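Local coordinates for uncharacterized protein (Burkholderia pseudomallei K96243, PDB 3WX6) that assembles into hexameric rings that probably stack into the tube of the type VI secretion system, at residues 108-112 with 164-168. Coordinates in Å, arbitrary orientation, origin at the centre of the assembly. Residue numbers count along the deposited sequence, not the author numbering.
Sequences YKFEK and ANWTN
Residues 108-110 are a beta strand that ends at Phe-110; Glu-111 stays extended (-113/163) just beyond it, before Lys-112 turns into a left-handed conformation (phi/psi 48/51). Against its outward side lies segment 164-168, the end of strand 162-164 and the tail after it, with the closest CA pair Glu-111 and Trp-166 at 7.2 Å. The tail leaves its strand at Ala-164, and Asn-165 is also left-handed (48/31), which turns the chain back toward 108-112. A water donates to Asn-165 O (3.1 Å) and to Glu-111 OE1 (2.8 Å), bridging the bend to the carboxylate. Trp-166, extended at -77/160 with chi1 t, places CZ3 3.4 Å from Lys-109 O, near the ring plane, and CH2 3.7 Å from Lys-109 CB. Glu-111 (chi1 m, chi2 t) covers one indole face, its CG 3.8 Å from the six-membered-ring centroid and 14° off the normal, a CH-pi contact. Next, Thr-167 N gives a weak hydrogen bond to Glu-111 OE2 (3.3 Å, 152°). In this five-stranded antiparallel sheet of the Hcp fold, 108-110 and 162-164 flank 151-153; the indole reaches over that middle strand, touching Ser-152, while on the other face Phe-110 meets Tyr-148 of strand 142-148 in the second sheet.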
loop_
_atom_site.group_PDB
_atom_site.type_symbol
_atom_site.label_atom_id
_atom_site.label_comp_id
_atom_site.label_asym_id
_atom_site.label_seq_id
_atom_site.Cartn_x
_atom_site.Cartn_y
_atom_site.Cartn_z
ATOM N N TYR A 108 -16.019 -15.586 -24.951
ATOM C CA TYR A 108 -14.596 -15.781 -25.073
ATOM C C TYR A 108 -14.374 -17.221 -25.484
ATOM O O TYR A 108 -14.915 -18.142 -24.878
ATOM C CB TYR A 108 -13.893 -15.497 -23.748
ATOM C CG TYR A 108 -13.682 -14.046 -23.405
ATOM C CD1 TYR A 108 -12.589 -13.356 -23.890
ATOM C CD2 TYR A 108 -14.568 -13.373 -22.587
ATOM C CE1 TYR A 108 -12.376 -12.036 -23.569
ATOM C CE2 TYR A 108 -14.370 -12.053 -22.262
ATOM C CZ TYR A 108 -13.269 -11.388 -22.752
ATOM O OH TYR A 108 -13.062 -10.066 -22.437
ATOM N N LYS A 109 -13.563 -17.403 -26.515
ATOM C CA LYS A 109 -13.120 -18.717 -26.923
ATOM C C LYS A 109 -11.658 -18.565 -27.247
ATOM O O LYS A 109 -11.259 -17.586 -27.871
ATOM C CB LYS A 109 -13.937 -19.231 -28.113
ATOM C CG LYS A 109 -15.406 -19.391 -27.783
ATOM C CD LYS A 109 -16.303 -19.303 -28.999
ATOM C CE LYS A 109 -15.850 -20.256 -30.080
ATOM N NZ LYS A 109 -16.995 -20.700 -30.917
ATOM N N PHE A 110 -10.863 -19.532 -26.816
ATOM C CA PHE A 110 -9.416 -19.405 -26.847
ATOM C C PHE A 110 -8.820 -20.661 -27.469
ATOM O O PHE A 110 -9.325 -21.755 -27.237
ATOM C CB PHE A 110 -8.876 -19.197 -25.429
ATOM C CG PHE A 110 -9.315 -17.908 -24.781
ATOM C CD1 PHE A 110 -8.756 -16.696 -25.164
ATOM C CD2 PHE A 110 -10.272 -17.910 -23.776
ATOM C CE1 PHE A 110 -9.147 -15.508 -24.562
ATOM C CE2 PHE A 110 -10.665 -16.728 -23.169
ATOM C CZ PHE A 110 -10.102 -15.527 -23.563
ATOM N N GLU A 111 -7.781 -20.511 -28.283
ATOM C CA GLU A 111 -7.116 -21.677 -28.859
ATOM C C GLU A 111 -5.710 -21.836 -28.324
ATOM O O GLU A 111 -5.142 -20.902 -27.752
ATOM C CB GLU A 111 -7.071 -21.599 -30.381
ATOM C CG GLU A 111 -8.414 -21.774 -31.045
ATOM C CD GLU A 111 -8.315 -21.710 -32.548
ATOM O OE1 GLU A 111 -7.221 -21.389 -33.060
ATOM O OE2 GLU A 111 -9.332 -21.980 -33.220
ATOM N N LYS A 112 -5.168 -23.039 -28.508
ATOM C CA LYS A 112 -3.842 -23.389 -28.022
ATOM C C LYS A 112 -3.680 -22.959 -26.574
ATOM O O LYS A 112 -2.718 -22.278 -26.221
ATOM C CB LYS A 112 -2.766 -22.741 -28.898
ATOM C CG LYS A 112 -2.735 -23.268 -30.326
ATOM C CD LYS A 112 -1.555 -22.696 -31.081
ATOM C CE LYS A 112 -1.576 -23.110 -32.540
ATOM N NZ LYS A 112 -0.618 -22.300 -33.343
ATOM N N ALA A 164 -8.658 -12.980 -33.665
ATOM C CA ALA A 164 -7.309 -12.889 -34.221
ATOM C C ALA A 164 -6.541 -14.186 -34.019
ATOM O O ALA A 164 -6.779 -14.903 -33.043
ATOM C CB ALA A 164 -6.550 -11.737 -33.591
ATOM N N ASN A 165 -5.631 -14.478 -34.949
ATOM C CA ASN A 165 -4.850 -15.713 -34.928
ATOM C C ASN A 165 -5.705 -16.961 -34.702
ATOM O O ASN A 165 -5.244 -17.933 -34.108
ATOM C CB ASN A 165 -3.759 -15.635 -33.851
ATOM C CG ASN A 165 -3.027 -14.302 -33.849
ATOM O OD1 ASN A 165 -2.669 -13.773 -34.904
ATOM N ND2 ASN A 165 -2.807 -13.747 -32.662
ATOM N N TRP A 166 -6.951 -16.928 -35.167
ATOM C CA TRP A 166 -7.847 -18.069 -35.035
ATOM C C TRP A 166 -7.510 -19.150 -36.067
ATOM O O TRP A 166 -6.845 -18.877 -37.068
ATOM C CB TRP A 166 -9.304 -17.619 -35.180
ATOM C CG TRP A 166 -10.282 -18.648 -34.725
ATOM C CD1 TRP A 166 -10.989 -19.513 -35.501
ATOM C CD2 TRP A 166 -10.652 -18.928 -33.368
ATOM N NE1 TRP A 166 -11.779 -20.315 -34.714
ATOM C CE2 TRP A 166 -11.593 -19.976 -33.400
ATOM C CE3 TRP A 166 -10.280 -18.394 -32.131
ATOM C CZ2 TRP A 166 -12.165 -20.500 -32.243
ATOM C CZ3 TRP A 166 -10.847 -18.912 -30.989
ATOM C CH2 TRP A 166 -11.781 -19.955 -31.049
ATOM N N THR A 167 -7.956 -20.378 -35.817
ATOM C CA THR A 167 -7.668 -21.493 -36.714
ATOM C C THR A 167 -8.902 -22.376 -36.885
ATOM O O THR A 167 -9.585 -22.677 -35.908
ATOM C CB THR A 167 -6.491 -22.335 -36.189
ATOM O OG1 THR A 167 -5.279 -21.579 -36.305
ATOM C CG2 THR A 167 -6.348 -23.626 -36.980
ATOM N N ASN A 168 -9.178 -22.796 -38.118
ATOM C CA ASN A 168 -10.383 -23.567 -38.420
ATOM C C ASN A 168 -10.423 -24.918 -37.707
ATOM O O ASN A 168 -9.530 -25.748 -37.881
HETATM O O HOH W 1 -4.468 -20.698 -32.846
#